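Local coordinates for protein TagI restriction endonuclease (Thermocrispum agreste, PDB 6GHS) that probably cleaves DNA carrying 5-methylcytosine or 5-hydroxymethylcytosine, pairing an SRA domain thought to read the modified base with an HNH nuclease domain thought to cut, at residues Q197-K203 with V242-C248; W205-Q211 with L282-H288. All coordinates share one frame; numbering follows the deposited sequence. Where two conformers were deposited one is given.

How the contacts relate
Both contacts use helix 196-206 of the HNH nuclease part, and their centres lie about 10 Å apart. In contact 1 the helix packs on strand 246-249, an outer strand of the three-stranded antiparallel sheet; in contact 2 its last turn and the following loop meet the segment 282-288. Hydrogen bonds tie the contacts together, among them the probable ones from Cys248 O to Gln211 N at 2.8 Å and from Glu243 O to His288 NE2 at 2.9 Å. Along the chain the four segments alternate. Contact 2 contains Cys210, a zinc ligand, whereas the side chain of Cys248 in contact 1 stays about 9 Å from the zinc ion and that of Met246 about 8 Å from the sodium ion.

Contact 1. Residues Q197-K203 with V242-C248; sequences QVVKNVK and VESNMLC
Asn201 ND2 donates to Glu243 OE2 at 2.8 Å with an N-H...O angle of 150°, the one hydrogen bond that crosses between 197-203 and 242-248. The oxygen lies almost in the amide plane of Asn201, but ND2 approaches OE2 on its anti side, somewhat out of the carboxylate plane. A bend at chi2 turns the Glu243 carboxylate back to the helix, where OE2 also lies 3.7 Å from Val198 CA.

Apolar packing does the rest. Helix 196-206 runs across strand 246-249, an outer strand of the three-stranded antiparallel sheet, which with helix 251-258 probably belongs to the ββα-Me (His-Me finger) fold; the segment axes are 8.2 Å apart at closest approach and inclined at 48°. Met246 reaches the helix with its sulfur: SD lies 4.0 Å from Val199 CA and touches both Val198 CG1 and Val202 CG2. The two methyls of Val202 divide the work, CG2 resting on Glu243 CA at 3.9 Å and CG1 on Cys248 N at 3.8 Å. With CG1 anti to the backbone N (chi1 173°), Val198 sets that methyl against the peptide joining Val242 to Glu243, 3.5 Å from Glu243 N.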
loop_
_atom_site.group_PDB
_atom_site.type_symbol
_atom_site.label_atom_id
_atom_site.label_comp_id
_atom_site.label_asym_id
_atom_site.label_seq_id
_atom_site.Cartn_x
_atom_site.Cartn_y
_atom_site.Cartn_z
ATOM N N GLN A 197 -15.697 9.233 4.332
ATOM C CA GLN A 197 -17.107 8.893 4.587
ATOM C C GLN A 197 -17.608 7.704 3.760
ATOM O O GLN A 197 -18.375 6.865 4.254
ATOM C CB GLN A 197 -18.021 10.125 4.352
ATOM C CG GLN A 197 -18.347 10.927 5.609
ATOM C CD GLN A 197 -19.389 10.234 6.481
ATOM O OE1 GLN A 197 -19.060 9.650 7.518
ATOM N NE2 GLN A 197 -20.650 10.271 6.047
ATOM N N VAL A 198 -17.156 7.648 2.508
ATOM C CA VAL A 198 -17.610 6.645 1.539
ATOM C C VAL A 198 -17.191 5.249 2.012
ATOM O O VAL A 198 -18.026 4.334 2.105
ATOM C CB VAL A 198 -17.063 6.961 0.119
ATOM C CG1 VAL A 198 -17.368 5.847 -0.871
ATOM C CG2 VAL A 198 -17.652 8.262 -0.400
ATOM N N VAL A 199 -15.904 5.137 2.343
ATOM C CA VAL A 199 -15.284 3.905 2.830
ATOM C C VAL A 199 -15.983 3.465 4.108
ATOM O O VAL A 199 -16.440 2.322 4.222
ATOM C CB VAL A 199 -13.772 4.108 3.133
ATOM C CG1 VAL A 199 -13.079 2.780 3.395
ATOM C CG2 VAL A 199 -13.062 4.826 1.993
ATOM N N LYS A 200 -16.076 4.404 5.053
ATOM C CA LYS A 200 -16.665 4.166 6.366
ATOM C C LYS A 200 -18.104 3.639 6.294
ATOM O O LYS A 200 -18.478 2.786 7.090
ATOM C CB LYS A 200 -16.618 5.447 7.205
ATOM C CG LYS A 200 -16.738 5.197 8.701
ATOM C CD LYS A 200 -17.138 6.449 9.476
ATOM C CE LYS A 200 -17.353 6.129 10.955
ATOM N NZ LYS A 200 -17.587 7.344 11.791
ATOM N N ASN A 201 -18.897 4.146 5.350
ATOM C CA ASN A 201 -20.274 3.658 5.137
ATOM C C ASN A 201 -20.299 2.204 4.691
ATOM O O ASN A 201 -21.024 1.372 5.242
ATOM C CB ASN A 201 -21.008 4.488 4.061
ATOM C CG ASN A 201 -21.530 5.818 4.576
ATOM O OD1 ASN A 201 -21.868 5.964 5.751
ATOM N ND2 ASN A 201 -21.618 6.798 3.679
ATOM N N VAL A 202 -19.507 1.931 3.665
ATOM C CA VAL A 202 -19.512 0.652 2.981
ATOM C C VAL A 202 -19.045 -0.437 3.927
ATOM O O VAL A 202 -19.658 -1.507 3.994
ATOM C CB VAL A 202 -18.621 0.707 1.724
ATOM C CG1 VAL A 202 -18.398 -0.682 1.135
ATOM C CG2 VAL A 202 -19.234 1.637 0.679
ATOM N N LYS A 203 -17.964 -0.159 4.653
ATOM C CA LYS A 203 -17.449 -1.095 5.667
ATOM C C LYS A 203 -18.401 -1.262 6.863
ATOM O O LYS A 203 -18.550 -2.373 7.385
ATOM C CB LYS A 203 -16.069 -0.664 6.166
ATOM C CG LYS A 203 -14.955 -0.758 5.139
ATOM C CD LYS A 203 -13.625 -0.443 5.800
ATOM C CE LYS A 203 -12.465 -0.553 4.835
ATOM N NZ LYS A 203 -11.182 -0.249 5.526
ATOM N N VAL A 242 -17.792 6.954 -4.769
ATOM C CA VAL A 242 -19.060 6.798 -4.056
ATOM C C VAL A 242 -19.385 5.353 -3.685
ATOM O O VAL A 242 -18.902 4.398 -4.301
ATOM C CB VAL A 242 -20.255 7.383 -4.856
ATOM C CG1 VAL A 242 -20.149 8.900 -4.940
ATOM C CG2 VAL A 242 -20.353 6.755 -6.245
ATOM N N GLU A 243 -20.285 5.233 -2.716
ATOM C CA GLU A 243 -20.663 3.963 -2.101
ATOM C C GLU A 243 -21.086 2.941 -3.143
ATOM O O GLU A 243 -20.822 1.750 -2.986
ATOM C CB GLU A 243 -21.812 4.162 -1.093
ATOM C CG GLU A 243 -21.468 4.978 0.161
ATOM C CD GLU A 243 -21.477 6.507 -0.025
ATOM O OE1 GLU A 243 -21.732 7.023 -1.149
ATOM O OE2 GLU A 243 -21.208 7.209 0.978
ATOM N N SER A 244 -21.738 3.415 -4.206
ATOM C CA SER A 244 -22.224 2.551 -5.293
ATOM C C SER A 244 -21.120 1.999 -6.222
ATOM O O SER A 244 -21.354 1.036 -6.969
ATOM C CB SER A 244 -23.285 3.299 -6.114
ATOM O OG SER A 244 -22.829 4.594 -6.467
ATOM N N ASN A 245 -19.932 2.604 -6.165
ATOM C CA ASN A 245 -18.789 2.182 -6.958
ATOM C C ASN A 245 -17.700 1.603 -6.042
ATOM O O ASN A 245 -16.518 1.879 -6.216
ATOM C CB ASN A 245 -18.284 3.406 -7.719
ATOM C CG ASN A 245 -17.138 3.096 -8.654
ATOM O OD1 ASN A 245 -17.017 1.989 -9.174
ATOM N ND2 ASN A 245 -16.273 4.082 -8.859
ATOM N N MET A 246 -18.101 0.793 -5.067
ATOM C CA MET A 246 -17.174 0.280 -4.060
ATOM C C MET A 246 -17.668 -1.020 -3.452
ATOM O O MET A 246 -18.865 -1.184 -3.245
ATOM C CB MET A 246 -16.989 1.301 -2.948
ATOM C CG MET A 246 -16.045 0.831 -1.862
ATOM S SD MET A 246 -15.512 2.161 -0.795
ATOM C CE MET A 246 -14.453 3.093 -1.901
ATOM N N LEU A 247 -16.730 -1.924 -3.162
ATOM C CA LEU A 247 -17.009 -3.177 -2.452
ATOM C C LEU A 247 -16.125 -3.290 -1.219
ATOM O O LEU A 247 -14.949 -2.942 -1.271
ATOM C CB LEU A 247 -16.711 -4.386 -3.338
ATOM C CG LEU A 247 -17.385 -4.487 -4.704
ATOM C CD1 LEU A 247 -16.616 -5.480 -5.572
ATOM C CD2 LEU A 247 -18.836 -4.900 -4.554
ATOM N N CYS A 248 -16.687 -3.790 -0.125
ATOM C CA CYS A 248 -15.891 -4.208 1.032
ATOM C C CYS A 248 -15.306 -5.605 0.761
ATOM O O CYS A 248 -16.048 -6.556 0.537
ATOM C CB CYS A 248 -16.771 -4.233 2.280
ATOM S SG CYS A 248 -15.968 -4.823 3.780
#

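Contact 2. Residues W205-Q211 with L282-H288; sequences WHKHRCQ and LRVHPRH. With ZN (zinc ion), chain B.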
loop_
_atom_site.group_PDB
_atom_site.type_symbol
_atom_site.label_atom_id
_atom_site.label_comp_id
_atom_site.label_asym_id
_atom_site.label_seq_id
_atom_site.Cartn_x
_atom_site.Cartn_y
_atom_site.Cartn_z
ATOM N N TRP A 205 -21.768 -0.867 6.782
ATOM C CA TRP A 205 -22.935 -1.642 6.347
ATOM C C TRP A 205 -22.672 -3.133 6.286
ATOM O O TRP A 205 -23.576 -3.933 6.522
ATOM C CB TRP A 205 -23.424 -1.190 4.968
ATOM C CG TRP A 205 -24.035 0.166 4.939
ATOM C CD1 TRP A 205 -24.762 0.760 5.926
ATOM C CD2 TRP A 205 -24.006 1.087 3.850
ATOM N NE1 TRP A 205 -25.168 2.002 5.527
ATOM C CE2 TRP A 205 -24.719 2.231 4.254
ATOM C CE3 TRP A 205 -23.436 1.063 2.571
ATOM C CZ2 TRP A 205 -24.883 3.351 3.423
ATOM C CZ3 TRP A 205 -23.597 2.176 1.741
ATOM C CH2 TRP A 205 -24.312 3.303 2.172
ATOM N N HIS A 206 -21.439 -3.492 5.938
ATOM C CA HIS A 206 -21.035 -4.891 5.773
ATOM C C HIS A 206 -20.359 -5.474 7.015
ATOM O O HIS A 206 -20.245 -6.693 7.134
ATOM C CB HIS A 206 -20.125 -5.031 4.541
ATOM C CG HIS A 206 -20.862 -4.927 3.243
ATOM N ND1 HIS A 206 -21.604 -5.969 2.725
ATOM C CD2 HIS A 206 -20.987 -3.904 2.364
ATOM C CE1 HIS A 206 -22.151 -5.593 1.582
ATOM N NE2 HIS A 206 -21.790 -4.345 1.338
ATOM N N LYS A 207 -19.935 -4.605 7.932
ATOM C CA LYS A 207 -19.201 -4.984 9.146
ATOM C C LYS A 207 -17.900 -5.677 8.805
ATOM O O LYS A 207 -17.602 -6.763 9.297
ATOM C CB LYS A 207 -20.058 -5.824 10.102
ATOM C CG LYS A 207 -21.242 -5.055 10.633
ATOM C CD LYS A 207 -22.123 -5.939 11.476
ATOM C CE LYS A 207 -23.423 -5.225 11.796
ATOM N NZ LYS A 207 -24.454 -6.220 12.187
ATOM N N HIS A 208 -17.143 -5.025 7.934
ATOM C CA HIS A 208 -15.857 -5.526 7.458
ATOM C C HIS A 208 -15.852 -6.974 6.908
ATOM O O HIS A 208 -14.822 -7.644 6.944
ATOM C CB HIS A 208 -14.821 -5.351 8.572
ATOM C CG HIS A 208 -14.762 -3.963 9.115
ATOM N ND1 HIS A 208 -13.982 -2.980 8.553
ATOM C CD2 HIS A 208 -15.397 -3.390 10.160
ATOM C CE1 HIS A 208 -14.127 -1.861 9.239
ATOM N NE2 HIS A 208 -14.978 -2.085 10.221
ATOM N N ARG A 209 -16.988 -7.445 6.394
ATOM C CA ARG A 209 -17.062 -8.775 5.802
ATOM C C ARG A 209 -16.808 -8.627 4.338
ATOM O O ARG A 209 -17.401 -7.767 3.686
ATOM C CB ARG A 209 -18.428 -9.418 5.971
ATOM C CG ARG A 209 -18.677 -9.965 7.357
ATOM C CD ARG A 209 -20.095 -10.510 7.503
ATOM N NE ARG A 209 -20.181 -11.910 7.079
ATOM C CZ ARG A 209 -19.890 -12.973 7.841
ATOM N NH1 ARG A 209 -19.467 -12.845 9.108
ATOM N NH2 ARG A 209 -20.019 -14.194 7.319
ATOM N N CYS A 210 -15.936 -9.483 3.821
ATOM C CA CYS A 210 -15.671 -9.522 2.403
ATOM C C CYS A 210 -16.932 -9.921 1.670
ATOM O O CYS A 210 -17.573 -10.930 2.001
ATOM C CB CYS A 210 -14.578 -10.518 2.082
ATOM S SG CYS A 210 -14.130 -10.481 0.344
ATOM N N GLN A 211 -17.276 -9.123 0.665
ATOM C CA GLN A 211 -18.442 -9.398 -0.154
ATOM C C GLN A 211 -18.266 -10.652 -1.031
ATOM O O GLN A 211 -19.242 -11.209 -1.517
ATOM C CB GLN A 211 -18.825 -8.169 -0.984
ATOM C CG GLN A 211 -19.304 -6.995 -0.139
ATOM C CD GLN A 211 -19.883 -5.845 -0.956
ATOM O OE1 GLN A 211 -19.370 -4.725 -0.912
ATOM N NE2 GLN A 211 -20.968 -6.112 -1.694
ATOM N N LEU A 282 -22.532 -12.649 -4.747
ATOM C CA LEU A 282 -21.996 -11.505 -4.001
ATOM C C LEU A 282 -22.872 -11.274 -2.774
ATOM O O LEU A 282 -24.089 -11.301 -2.888
ATOM C CB LEU A 282 -22.000 -10.253 -4.890
ATOM C CG LEU A 282 -21.277 -8.973 -4.461
ATOM C CD1 LEU A 282 -19.768 -9.119 -4.532
ATOM C CD2 LEU A 282 -21.703 -7.815 -5.350
ATOM N N ARG A 283 -22.253 -11.069 -1.613
ATOM C CA ARG A 283 -22.983 -10.702 -0.403
ATOM C C ARG A 283 -23.439 -9.262 -0.570
ATOM O O ARG A 283 -22.612 -8.372 -0.778
ATOM C CB ARG A 283 -22.105 -10.842 0.849
ATOM C CG ARG A 283 -21.492 -12.229 1.023
ATOM C CD ARG A 283 -20.924 -12.479 2.421
ATOM N NE ARG A 283 -21.959 -12.549 3.446
ATOM C CZ ARG A 283 -22.306 -11.519 4.203
ATOM N NH1 ARG A 283 -21.693 -10.357 4.058
ATOM N NH2 ARG A 283 -23.257 -11.647 5.106
ATOM N N VAL A 284 -24.754 -9.052 -0.497
ATOM C CA VAL A 284 -25.377 -7.734 -0.698
ATOM C C VAL A 284 -25.962 -7.238 0.634
ATOM O O VAL A 284 -26.243 -8.029 1.538
ATOM C CB VAL A 284 -26.451 -7.800 -1.809
ATOM C CG1 VAL A 284 -26.892 -6.405 -2.257
ATOM C CG2 VAL A 284 -25.909 -8.569 -3.008
ATOM N N HIS A 285 -26.078 -5.918 0.763
ATOM C CA HIS A 285 -26.761 -5.288 1.884
ATOM C C HIS A 285 -27.758 -4.256 1.324
ATOM O O HIS A 285 -27.427 -3.543 0.373
ATOM C CB HIS A 285 -25.741 -4.639 2.811
ATOM C CG HIS A 285 -26.343 -4.028 4.034
ATOM N ND1 HIS A 285 -26.736 -2.709 4.083
ATOM C CD2 HIS A 285 -26.627 -4.554 5.248
ATOM C CE1 HIS A 285 -27.230 -2.446 5.278
ATOM N NE2 HIS A 285 -27.178 -3.549 6.003
ATOM N N PRO A 286 -28.979 -4.176 1.898
ATOM C CA PRO A 286 -30.045 -3.354 1.300
ATOM C C PRO A 286 -29.798 -1.847 1.189
ATOM O O PRO A 286 -30.313 -1.210 0.267
ATOM C CB PRO A 286 -31.231 -3.616 2.224
ATOM C CG PRO A 286 -30.957 -4.957 2.818
ATOM C CD PRO A 286 -29.488 -4.929 3.063
ATOM N N ARG A 287 -29.032 -1.290 2.118
ATOM C CA ARG A 287 -28.658 0.136 2.083
ATOM C C ARG A 287 -27.478 0.433 1.133
ATOM O O ARG A 287 -27.191 1.602 0.850
ATOM C CB ARG A 287 -28.323 0.629 3.498
ATOM C CG ARG A 287 -29.404 0.337 4.538
ATOM C CD ARG A 287 -29.029 0.847 5.927
ATOM N NE ARG A 287 -29.270 2.287 6.067
ATOM C CZ ARG A 287 -30.467 2.864 6.211
ATOM N NH1 ARG A 287 -31.592 2.139 6.239
ATOM N NH2 ARG A 287 -30.545 4.189 6.324
ATOM N N HIS A 288 -26.802 -0.628 0.668
ATOM C CA HIS A 288 -25.668 -0.561 -0.271
ATOM C C HIS A 288 -26.108 -0.948 -1.695
ATOM O O HIS A 288 -26.261 -2.134 -2.015
ATOM C CB HIS A 288 -24.551 -1.494 0.228
ATOM C CG HIS A 288 -23.254 -1.357 -0.510
ATOM N ND1 HIS A 288 -22.490 -2.443 -0.873
ATOM C CD2 HIS A 288 -22.581 -0.264 -0.940
ATOM C CE1 HIS A 288 -21.407 -2.027 -1.501
ATOM N NE2 HIS A 288 -21.438 -0.709 -1.554
HETATM ZN ZN ZN B . -12.615 -12.354 0.625
HETATM O O HOH W 1 -20.018 -8.547 3.033
#
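Arg283 O accepts the side-chain amide of Gln211, NE2 lying 2.9 Å away and nearly on the line of the C=O bond (169°), although the acceptor is tilted from the amide plane. The backbone of Arg283 returns a bond: its N donates to Gln211 O at 3.0 Å, in the carbonyl plane and on a lone pair, with an almost straight N-H...O angle of 175°. Gln211 is thus joined to Arg283 at both its backbone and its amide, while its OE1 accepts from Cys248 N of the neighbouring strand.

Next to this pairing, Cys210 turns away from 282-288 and binds the zinc ion through SG at 2.4 Å; Cys213, Cys250 and Asp253 complete the site. The contact therefore fastens the segment 282-288 beside a zinc-binding loop of the HNH nuclease domain.

A water links the segments too, donating to Arg209 O and accepting weak bonds from His206 ND1 and, in the conformer given, Arg283 NH1. In that conformer two like charges come close, Arg209 NE lying 3.6 Å from Arg283 CZ with the guanidinium planes 65° apart; the arrangement is tentative.

Trp205, His206, His285 and His288 form an aromatic cluster. His285 presents a face to Trp205 O, and Trp205 CB makes a CH-pi contact with that ring, 4.1 Å from its centroid. Arg287 CB makes another over the five-membered ring of Trp205, though this side chain is poorly ordered. His288 CB lies 3.6 Å from Trp205 CE3; a chi1 near trans swings the imidazole so that His288 CD2 comes 3.8 Å from Trp205 CZ3, and its NE2 bonds to Glu243 O.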